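Long-range contact in inorganic pyrophosphatase (PDB 3TR4), which probably hydrolyses inorganic pyrophosphate to two phosphate ions with the help of divalent metal ions, working as a homohexamer: residues G93-E98 with K155-K160. Sequence-based numbering, arbitrary orientation.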
ATOM      1  N   GLY B  93      29.236 -10.058  -4.741  1.00 25.96           N
ATOM      2  CA  GLY B  93      29.443 -11.305  -5.443  1.00 25.70           C
ATOM      3  C   GLY B  93      28.578 -11.365  -6.680  1.00 25.31           C
ATOM      4  O   GLY B  93      28.040 -10.350  -7.125  1.00 22.32           O
ATOM      5  N   ILE B  94      28.441 -12.559  -7.239  1.00 24.73           N
ATOM      6  CA  ILE B  94      27.666 -12.725  -8.459  1.00 20.45           C
ATOM      7  C   ILE B  94      26.909 -14.046  -8.445  1.00 22.40           C
ATOM      8  O   ILE B  94      27.427 -15.067  -7.994  1.00 27.83           O
ATOM      9  CB  ILE B  94      28.567 -12.611  -9.709  1.00 25.39           C
ATOM     10  CG1 ILE B  94      27.751 -12.784 -10.993  1.00 29.51           C
ATOM     11  CG2 ILE B  94      29.721 -13.606  -9.638  1.00 27.49           C
ATOM     12  CD1 ILE B  94      28.534 -12.458 -12.250  1.00 29.52           C
HETATM   13  N   MSE B  95      25.668 -14.014  -8.913  1.00 24.27           N
HETATM   14  CA  MSE B  95      24.875 -15.222  -9.043  1.00 29.27           C
HETATM   15  C   MSE B  95      25.000 -15.760 -10.463  1.00 29.26           C
HETATM   16  O   MSE B  95      24.559 -15.123 -11.418  1.00 27.36           O
HETATM   17  CB  MSE B  95      23.409 -14.928  -8.718  1.00 24.61           C
HETATM   18  CG  MSE B  95      22.544 -16.167  -8.593  1.00 38.02           C
HETATM   19 SE   MSE B  95      20.655 -15.722  -8.485  1.00 38.55          SE
HETATM   20  CE  MSE B  95      20.390 -15.185 -10.345  1.00 32.48           C
ATOM     21  N   LYS B  96      25.612 -16.930 -10.598  1.00 25.82           N
ATOM     22  CA  LYS B  96      25.798 -17.546 -11.902  1.00 34.35           C
ATOM     23  C   LYS B  96      24.523 -18.265 -12.320  1.00 30.38           C
ATOM     24  O   LYS B  96      23.971 -19.057 -11.557  1.00 31.43           O
ATOM     25  CB  LYS B  96      26.966 -18.531 -11.859  1.00 36.03           C
ATOM     26  CG  LYS B  96      28.315 -17.885 -11.585  1.00 42.97           C
ATOM     27  CD  LYS B  96      28.790 -17.064 -12.775  1.00 49.49           C
ATOM     28  CE  LYS B  96      30.205 -16.544 -12.557  1.00 53.25           C
ATOM     29  NZ  LYS B  96      30.747 -15.861 -13.764  1.00 53.79           N
HETATM   30  N   MSE B  97      24.048 -17.984 -13.528  1.00 28.07           N
HETATM   31  CA  MSE B  97      22.832 -18.621 -14.010  1.00 33.77           C
HETATM   32  C   MSE B  97      22.762 -18.596 -15.527  1.00 31.62           C
HETATM   33  O   MSE B  97      23.426 -17.788 -16.176  1.00 32.89           O
HETATM   34  CB  MSE B  97      21.586 -17.959 -13.398  1.00 35.36           C
HETATM   35  CG  MSE B  97      20.834 -17.003 -14.320  1.00 47.77           C
HETATM   36 SE   MSE B  97      19.156 -16.309 -13.547  1.00 54.02          SE
HETATM   37  CE  MSE B  97      18.201 -17.985 -13.285  1.00 37.56           C
ATOM     38  N   GLU B  98      21.966 -19.496 -16.088  1.00 31.99           N
ATOM     39  CA  GLU B  98      21.710 -19.471 -17.521  1.00 33.08           C
ATOM     40  C   GLU B  98      20.214 -19.523 -17.774  1.00 34.82           C
ATOM     41  O   GLU B  98      19.457 -20.091 -16.982  1.00 35.61           O
ATOM     42  CB  GLU B  98      22.427 -20.616 -18.239  1.00 46.49           C
ATOM     43  CG  GLU B  98      21.861 -21.999 -17.974  1.00 50.27           C
ATOM     44  CD  GLU B  98      22.483 -23.057 -18.869  1.00 54.41           C
ATOM     45  OE1 GLU B  98      22.437 -22.900 -20.109  1.00 61.15           O
ATOM     46  OE2 GLU B  98      23.028 -24.045 -18.334  1.00 48.98           O
ATOM     47  N   LYS B 155      23.287 -21.700 -11.197  1.00 28.39           N
ATOM     48  CA  LYS B 155      24.430 -22.578 -10.989  1.00 28.29           C
ATOM     49  C   LYS B 155      25.024 -22.443  -9.585  1.00 37.23           C
ATOM     50  O   LYS B 155      25.470 -23.428  -8.990  1.00 32.93           O
ATOM     51  CB  LYS B 155      25.505 -22.295 -12.039  1.00 32.40           C
ATOM     52  CG  LYS B 155      24.996 -22.331 -13.472  1.00 35.89           C
ATOM     53  CD  LYS B 155      24.400 -23.687 -13.811  1.00 42.17           C
ATOM     54  CE  LYS B 155      23.851 -23.711 -15.232  1.00 48.79           C
ATOM     55  NZ  LYS B 155      24.912 -23.479 -16.252  1.00 48.18           N
ATOM     56  N   GLY B 156      25.034 -21.223  -9.057  1.00 34.83           N
ATOM     57  CA  GLY B 156      25.595 -20.978  -7.741  1.00 34.86           C
ATOM     58  C   GLY B 156      26.050 -19.544  -7.556  1.00 38.00           C
ATOM     59  O   GLY B 156      25.868 -18.704  -8.437  1.00 40.53           O
ATOM     60  N   TRP B 157      26.640 -19.266  -6.400  1.00 32.61           N
ATOM     61  CA  TRP B 157      27.172 -17.942  -6.106  1.00 31.52           C
ATOM     62  C   TRP B 157      28.694 -17.922  -6.219  1.00 35.55           C
ATOM     63  O   TRP B 157      29.370 -18.824  -5.724  1.00 31.94           O
ATOM     64  CB  TRP B 157      26.766 -17.513  -4.696  1.00 36.43           C
ATOM     65  CG  TRP B 157      25.290 -17.379  -4.522  1.00 35.80           C
ATOM     66  CD1 TRP B 157      24.422 -18.342  -4.101  1.00 37.11           C
ATOM     67  CD2 TRP B 157      24.504 -16.208  -4.763  1.00 31.54           C
ATOM     68  NE1 TRP B 157      23.145 -17.844  -4.067  1.00 39.78           N
ATOM     69  CE2 TRP B 157      23.168 -16.536  -4.469  1.00 35.36           C
ATOM     70  CE3 TRP B 157      24.803 -14.915  -5.198  1.00 29.32           C
ATOM     71  CZ2 TRP B 157      22.130 -15.617  -4.596  1.00 36.06           C
ATOM     72  CZ3 TRP B 157      23.775 -14.005  -5.324  1.00 33.71           C
ATOM     73  CH2 TRP B 157      22.452 -14.360  -5.024  1.00 38.41           C
ATOM     74  N   GLU B 158      29.228 -16.894  -6.874  1.00 30.65           N
ATOM     75  CA  GLU B 158      30.671 -16.684  -6.926  1.00 35.78           C
ATOM     76  C   GLU B 158      31.032 -15.401  -6.184  1.00 31.08           C
ATOM     77  O   GLU B 158      30.157 -14.602  -5.854  1.00 28.28           O
ATOM     78  CB  GLU B 158      31.167 -16.618  -8.372  1.00 43.08           C
ATOM     79  CG  GLU B 158      30.882 -17.863  -9.197  1.00 60.06           C
ATOM     80  CD  GLU B 158      31.768 -19.038  -8.825  1.00 79.64           C
ATOM     81  OE1 GLU B 158      32.550 -19.488  -9.689  1.00 87.06           O
ATOM     82  OE2 GLU B 158      31.678 -19.516  -7.674  1.00 86.21           O
ATOM     83  N   ASP B 159      32.321 -15.199  -5.944  1.00 31.09           N
ATOM     84  CA  ASP B 159      32.778 -14.125  -5.064  1.00 38.45           C
ATOM     85  C   ASP B 159      32.951 -12.769  -5.749  1.00 41.60           C
ATOM     86  O   ASP B 159      32.746 -12.628  -6.960  1.00 33.51           O
ATOM     87  CB  ASP B 159      34.071 -14.532  -4.347  1.00 43.22           C
ATOM     88  CG  ASP B 159      35.213 -14.825  -5.310  1.00 52.15           C
ATOM     89  OD1 ASP B 159      35.272 -14.194  -6.388  1.00 52.49           O
ATOM     90  OD2 ASP B 159      36.058 -15.685  -4.983  1.00 58.64           O
ATOM     91  N   LYS B 160      33.334 -11.776  -4.951  1.00 30.62           N
ATOM     92  CA  LYS B 160      33.494 -10.403  -5.419  1.00 34.32           C
ATOM     93  C   LYS B 160      34.464 -10.296  -6.595  1.00 34.09           C
ATOM     94  O   LYS B 160      34.235  -9.526  -7.525  1.00 34.15           O
ATOM     95  CB  LYS B 160      33.953  -9.514  -4.260  1.00 37.97           C
ATOM     96  CG  LYS B 160      34.067  -8.028  -4.572  1.00 36.32           C
ATOM     97  CD  LYS B 160      34.537  -7.277  -3.328  1.00 45.48           C
ATOM     98  CE  LYS B 160      34.979  -5.859  -3.646  1.00 52.39           C
ATOM     99  NZ  LYS B 160      33.870  -5.057  -4.227  1.00 59.00           N
TER
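Met95, a selenomethionine, lies against the indole of Trp157. CB sits over the face of the six-membered ring, 3.8 Å from the centroid in a CH-pi contact, with Trp157 CZ3 its nearest atom at 3.5 Å. CG, anti to the backbone N (chi1 -170°), lies above the same ring, shifted toward the rim by CH2 and CZ2. SE follows obliquely, 4.6 Å from the centroid, as a Met-aromatic contact, and the bend at chi3 (72°) turns CE away from the indole. Both side chains look toward helix 130-142, where Met95 touches Phe140 and Trp157 packs on Leu133 and Ile136. Strands 86-99 and 152-159 are antiparallel neighbours in the central sheet of the pyrophosphatase fold. Ile94 and Glu158 form a hydrogen-bonded pair, Glu158 N meeting Ile94 O at 2.8 Å. A classic beta bulge sets Lys155 and Gly156 against the single Lys96, whose O accepts Lys155 N at 2.8 Å and Gly156 N weakly at 3.5 Å. On the face opposite Met95 and Trp157, Lys96 CG packs on Glu158 CG at 3.5 Å, the chains crossing at about a right angle. From the bulge, Lys155 NZ meets Glu98 OE2 from above the carboxylate plane in a 2.9 Å salt bridge.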